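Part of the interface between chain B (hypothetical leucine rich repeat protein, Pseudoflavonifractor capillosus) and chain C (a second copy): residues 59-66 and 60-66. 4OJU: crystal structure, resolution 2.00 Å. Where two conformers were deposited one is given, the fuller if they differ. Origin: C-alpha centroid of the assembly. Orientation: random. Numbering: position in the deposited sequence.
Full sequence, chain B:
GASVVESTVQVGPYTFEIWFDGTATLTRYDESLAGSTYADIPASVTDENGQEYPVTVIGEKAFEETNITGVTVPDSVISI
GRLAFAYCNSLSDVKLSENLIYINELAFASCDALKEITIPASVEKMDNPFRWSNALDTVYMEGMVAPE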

ATOM      1  N   GLY B  59     -10.965  -9.160 -19.819  1.00 19.28           N
ATOM      2  CA  GLY B  59     -10.055 -10.223 -19.429  1.00 19.34           C
ATOM      3  C   GLY B  59      -8.852  -9.783 -18.638  1.00 22.49           C
ATOM      4  O   GLY B  59      -8.471  -8.603 -18.646  1.00 22.25           O
ATOM      5  N   GLU B  60      -8.262 -10.745 -17.961  1.00 17.42           N
ATOM      6  CA  GLU B  60      -7.038 -10.574 -17.193  1.00 18.57           C
ATOM      7  C   GLU B  60      -5.962  -9.920 -18.078  1.00 23.08           C
ATOM      8  O   GLU B  60      -5.738 -10.360 -19.221  1.00 21.87           O
ATOM      9  CB  GLU B  60      -6.592 -11.955 -16.702  1.00 21.41           C
ATOM     10  CG  GLU B  60      -5.277 -11.970 -15.957  1.00 34.09           C
ATOM     11  CD  GLU B  60      -4.958 -13.323 -15.338  1.00 47.84           C
ATOM     12  OE1 GLU B  60      -5.626 -14.326 -15.671  1.00 54.20           O
ATOM     13  OE2 GLU B  60      -4.045 -13.377 -14.491  1.00 42.57           O
ATOM     14  N   LYS B  61      -5.335  -8.832 -17.571  1.00 18.65           N
ATOM     15  CA  LYS B  61      -4.265  -8.098 -18.258  1.00 19.16           C
ATOM     16  C   LYS B  61      -4.632  -7.610 -19.681  1.00 22.59           C
ATOM     17  O   LYS B  61      -3.722  -7.317 -20.452  1.00 23.26           O
ATOM     18  CB  LYS B  61      -2.988  -8.978 -18.359  1.00 22.11           C
ATOM     19  CG  LYS B  61      -2.357  -9.331 -17.018  1.00 24.32           C
ATOM     20  CD  LYS B  61      -1.276 -10.396 -17.205  1.00 34.31           C
ATOM     21  CE  LYS B  61      -0.469 -10.542 -15.952  1.00 48.51           C
ATOM     22  NZ  LYS B  61       0.655 -11.499 -16.126  1.00 65.76           N
ATOM     23  N   ALA B  62      -5.927  -7.463 -20.016  1.00 19.38           N
ATOM     24  CA  ALA B  62      -6.311  -7.067 -21.380  1.00 19.59           C
ATOM     25  C   ALA B  62      -5.654  -5.740 -21.831  1.00 23.12           C
ATOM     26  O   ALA B  62      -5.203  -5.641 -22.977  1.00 20.07           O
ATOM     27  CB  ALA B  62      -7.828  -6.980 -21.515  1.00 18.98           C
ATOM     28  N   PHE B  63      -5.596  -4.741 -20.937  1.00 19.78           N
ATOM     29  CA  PHE B  63      -5.033  -3.423 -21.232  1.00 19.27           C
ATOM     30  C   PHE B  63      -3.702  -3.183 -20.545  1.00 26.49           C
ATOM     31  O   PHE B  63      -3.265  -2.032 -20.469  1.00 26.65           O
ATOM     32  CB  PHE B  63      -6.011  -2.320 -20.801  1.00 20.40           C
ATOM     33  CG  PHE B  63      -7.254  -2.186 -21.645  1.00 21.30           C
ATOM     34  CD1 PHE B  63      -8.344  -3.021 -21.444  1.00 22.82           C
ATOM     35  CD2 PHE B  63      -7.360  -1.180 -22.591  1.00 22.65           C
ATOM     36  CE1 PHE B  63      -9.510  -2.864 -22.186  1.00 23.09           C
ATOM     37  CE2 PHE B  63      -8.537  -1.021 -23.338  1.00 25.51           C
ATOM     38  CZ  PHE B  63      -9.591  -1.882 -23.148  1.00 23.02           C
ATOM     39  N   GLU B  64      -3.039  -4.244 -20.076  1.00 23.18           N
ATOM     40  CA  GLU B  64      -1.778  -4.134 -19.338  1.00 22.82           C
ATOM     41  C   GLU B  64      -0.730  -3.292 -20.084  1.00 24.89           C
ATOM     42  O   GLU B  64      -0.436  -3.569 -21.239  1.00 23.64           O
ATOM     43  CB  GLU B  64      -1.216  -5.548 -19.075  1.00 24.60           C
ATOM     44  CG  GLU B  64       0.028  -5.576 -18.201  1.00 30.40           C
ATOM     45  CD  GLU B  64       0.840  -6.857 -18.190  1.00 47.70           C
ATOM     46  OE1 GLU B  64       0.603  -7.727 -19.058  1.00 43.43           O
ATOM     47  OE2 GLU B  64       1.793  -6.942 -17.380  1.00 45.98           O
ATOM     48  N   GLU B  65      -0.178  -2.266 -19.393  1.00 22.53           N
ATOM     49  CA  GLU B  65       0.913  -1.406 -19.883  0.50 24.30           C
ATOM     50  C   GLU B  65       0.532  -0.659 -21.189  1.00 28.94           C
ATOM     51  O   GLU B  65       1.405  -0.417 -22.016  1.00 31.73           O
ATOM     52  CB  GLU B  65       2.227  -2.227 -20.095  0.50 26.74           C
ATOM     53  CG  GLU B  65       2.875  -2.777 -18.829  0.50 37.21           C
ATOM     54  CD  GLU B  65       3.629  -4.100 -18.911  0.50 48.09           C
ATOM     55  OE1 GLU B  65       3.934  -4.553 -20.039  0.50 38.84           O
ATOM     56  OE2 GLU B  65       3.916  -4.684 -17.837  0.50 18.18           O
ATOM     57  N   THR B  66      -0.746  -0.300 -21.387  1.00 23.50           N
ATOM     58  CA  THR B  66      -1.130   0.407 -22.616  1.00 23.41           C
ATOM     59  C   THR B  66      -1.153   1.902 -22.359  1.00 27.59           C
ATOM     60  O   THR B  66      -1.038   2.337 -21.208  1.00 26.05           O
ATOM     61  CB  THR B  66      -2.449  -0.109 -23.206  1.00 27.28           C
ATOM     62  OG1 THR B  66      -3.495   0.074 -22.258  1.00 25.42           O
ATOM     63  CG2 THR B  66      -2.352  -1.573 -23.638  1.00 26.57           C
TER
ATOM     64  N   GLU C  60      13.084  -8.821 -16.697  1.00 19.14           N
ATOM     65  CA  GLU C  60      11.731  -8.340 -16.451  1.00 19.47           C
ATOM     66  C   GLU C  60      10.730  -9.527 -16.502  1.00 23.72           C
ATOM     67  O   GLU C  60      10.778 -10.316 -17.441  1.00 23.05           O
ATOM     68  CB  GLU C  60      11.386  -7.284 -17.514  1.00 21.43           C
ATOM     69  CG  GLU C  60       9.955  -6.750 -17.429  1.00 29.69           C
ATOM     70  CD  GLU C  60       9.662  -5.576 -18.344  1.00 39.51           C
ATOM     71  OE1 GLU C  60      10.477  -5.298 -19.249  1.00 45.99           O
ATOM     72  OE2 GLU C  60       8.629  -4.906 -18.132  1.00 35.51           O
ATOM     73  N   LYS C  61       9.878  -9.678 -15.456  1.00 20.35           N
ATOM     74  CA  LYS C  61       8.847 -10.733 -15.370  1.00 20.29           C
ATOM     75  C   LYS C  61       9.387 -12.168 -15.500  1.00 23.32           C
ATOM     76  O   LYS C  61       8.590 -13.070 -15.768  1.00 22.82           O
ATOM     77  CB  LYS C  61       7.772 -10.521 -16.460  1.00 23.00           C
ATOM     78  CG  LYS C  61       6.965  -9.239 -16.305  1.00 27.03           C
ATOM     79  CD  LYS C  61       6.091  -9.009 -17.544  1.00 32.04           C
ATOM     80  CE  LYS C  61       5.093  -7.912 -17.298  1.00 49.03           C
ATOM     81  NZ  LYS C  61       4.192  -7.729 -18.464  1.00 62.89           N
ATOM     82  N   ALA C  62      10.689 -12.410 -15.248  1.00 18.42           N
ATOM     83  CA  ALA C  62      11.231 -13.767 -15.471  1.00 19.67           C
ATOM     84  C   ALA C  62      10.490 -14.860 -14.680  1.00 23.91           C
ATOM     85  O   ALA C  62      10.205 -15.932 -15.234  1.00 23.98           O
ATOM     86  CB  ALA C  62      12.724 -13.811 -15.165  1.00 19.27           C
ATOM     87  N   PHE C  63      10.149 -14.569 -13.416  1.00 20.34           N
ATOM     88  CA  PHE C  63       9.454 -15.514 -12.524  1.00 20.27           C
ATOM     89  C   PHE C  63       8.028 -15.091 -12.219  1.00 26.46           C
ATOM     90  O   PHE C  63       7.433 -15.602 -11.273  1.00 25.93           O
ATOM     91  CB  PHE C  63      10.198 -15.610 -11.176  1.00 20.79           C
ATOM     92  CG  PHE C  63      11.511 -16.323 -11.230  1.00 22.45           C
ATOM     93  CD1 PHE C  63      12.663 -15.663 -11.648  1.00 24.34           C
ATOM     94  CD2 PHE C  63      11.614 -17.645 -10.822  1.00 24.86           C
ATOM     95  CE1 PHE C  63      13.891 -16.316 -11.658  1.00 25.61           C
ATOM     96  CE2 PHE C  63      12.841 -18.293 -10.820  1.00 27.84           C
ATOM     97  CZ  PHE C  63      13.964 -17.640 -11.269  1.00 26.16           C
ATOM     98  N   GLU C  64       7.500 -14.134 -12.967  1.00 24.02           N
ATOM     99  CA  GLU C  64       6.163 -13.588 -12.726  1.00 25.28           C
ATOM    100  C   GLU C  64       5.115 -14.708 -12.626  1.00 28.36           C
ATOM    101  O   GLU C  64       5.071 -15.566 -13.497  1.00 27.10           O
ATOM    102  CB  GLU C  64       5.828 -12.636 -13.888  1.00 27.63           C
ATOM    103  CG  GLU C  64       4.465 -11.985 -13.828  1.00 39.11           C
ATOM    104  CD  GLU C  64       4.029 -11.335 -15.126  1.00 51.75           C
ATOM    105  OE1 GLU C  64       4.204 -11.953 -16.204  1.00 52.11           O
ATOM    106  OE2 GLU C  64       3.420 -10.246 -15.054  1.00 63.44           O
ATOM    107  N   GLU C  65       4.310 -14.704 -11.546  1.00 25.76           N
ATOM    108  CA  GLU C  65       3.184 -15.630 -11.279  1.00 26.35           C
ATOM    109  C   GLU C  65       3.612 -17.106 -11.210  1.00 30.63           C
ATOM    110  O   GLU C  65       2.823 -17.990 -11.528  1.00 33.68           O
ATOM    111  CB  GLU C  65       2.076 -15.463 -12.347  1.00 28.81           C
ATOM    112  CG  GLU C  65       1.545 -14.045 -12.414  1.00 41.46           C
ATOM    113  CD  GLU C  65       0.524 -13.675 -13.473  1.00 65.19           C
ATOM    114  OE1 GLU C  65       0.159 -14.528 -14.316  1.00 62.26           O
ATOM    115  OE2 GLU C  65       0.109 -12.494 -13.463  1.00 44.45           O
ATOM    116  N   THR C  66       4.825 -17.383 -10.755  1.00 25.77           N
ATOM    117  CA  THR C  66       5.253 -18.783 -10.667  1.00 26.09           C
ATOM    118  C   THR C  66       4.994 -19.300  -9.251  1.00 28.69           C
ATOM    119  O   THR C  66       4.655 -18.528  -8.338  1.00 28.09           O
ATOM    120  CB  THR C  66       6.707 -18.977 -11.135  1.00 28.54           C
ATOM    121  OG1 THR C  66       7.572 -18.195 -10.317  1.00 25.49           O
ATOM    122  CG2 THR C  66       6.895 -18.658 -12.616  1.00 29.05           C
TER
HETATM  123  O   HOH W   1       2.278 -10.244 -18.514  1.00 50.49           O
HETATM  124  O   HOH W   2       1.987  -8.073 -14.859  1.00 30.47           O

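This is a small contact dominated by charged groups between two copies of the same loop, held by a reciprocal set of lysine-glutamate salt bridges and two bridging waters. The backbones stay well apart: the CA atoms of Lys B61 and Glu C65 are 12.7 Å from each other, and those of Glu B65 and Lys C61 13.1 Å, so only long side chains can close the gap. Lysine suits this task. Lys B61 and Lys C61 share one rotamer, m at chi1 and t at the remaining three angles, which extends each chain and carries its ammonium group to a pair of carboxylates on the partner. Glutamate supplies a carboxylate on a flexible stalk that can meet the ammonium group and also accept from water.

Lys B61 NZ donates to Glu C65 OE2 at 2.9 Å and, through a weak hydrogen bond, to Glu C64 OE2 at 3.2 Å. In the reciprocal half, Lys C61 NZ lies 2.7 Å from Glu B64 OE2 and 3.1 Å from Glu B65 OE2. An ammonium group has three hydrogens to offer, so it can serve two acidic neighbours and still bind water.

Gathering carboxylates has a cost: Glu B64 OE2 and Glu C64 OE2 are 4.4 Å apart. Water 2 relieves this repulsion by donating to both, at 2.8 Å to Glu B64 OE2 and 2.6 Å to Glu C64 OE2. Water 1 accepts from Lys B61 NZ (3.1 Å) and Lys C61 NZ (3.2 Å), while donating to Glu B64 OE1 (3.1 Å) and, weakly, to Glu C64 OE1 (3.5 Å); it thus links all four side chains.

In each chain a type I turn (Lys B61 to Glu B64, Lys C61 to Glu C64) overlaps a type II turn (Phe B63 to Thr B66, Phe C63 to Thr C66). Phe B63 and Phe C63 are buried and out of reach of the partner stretch.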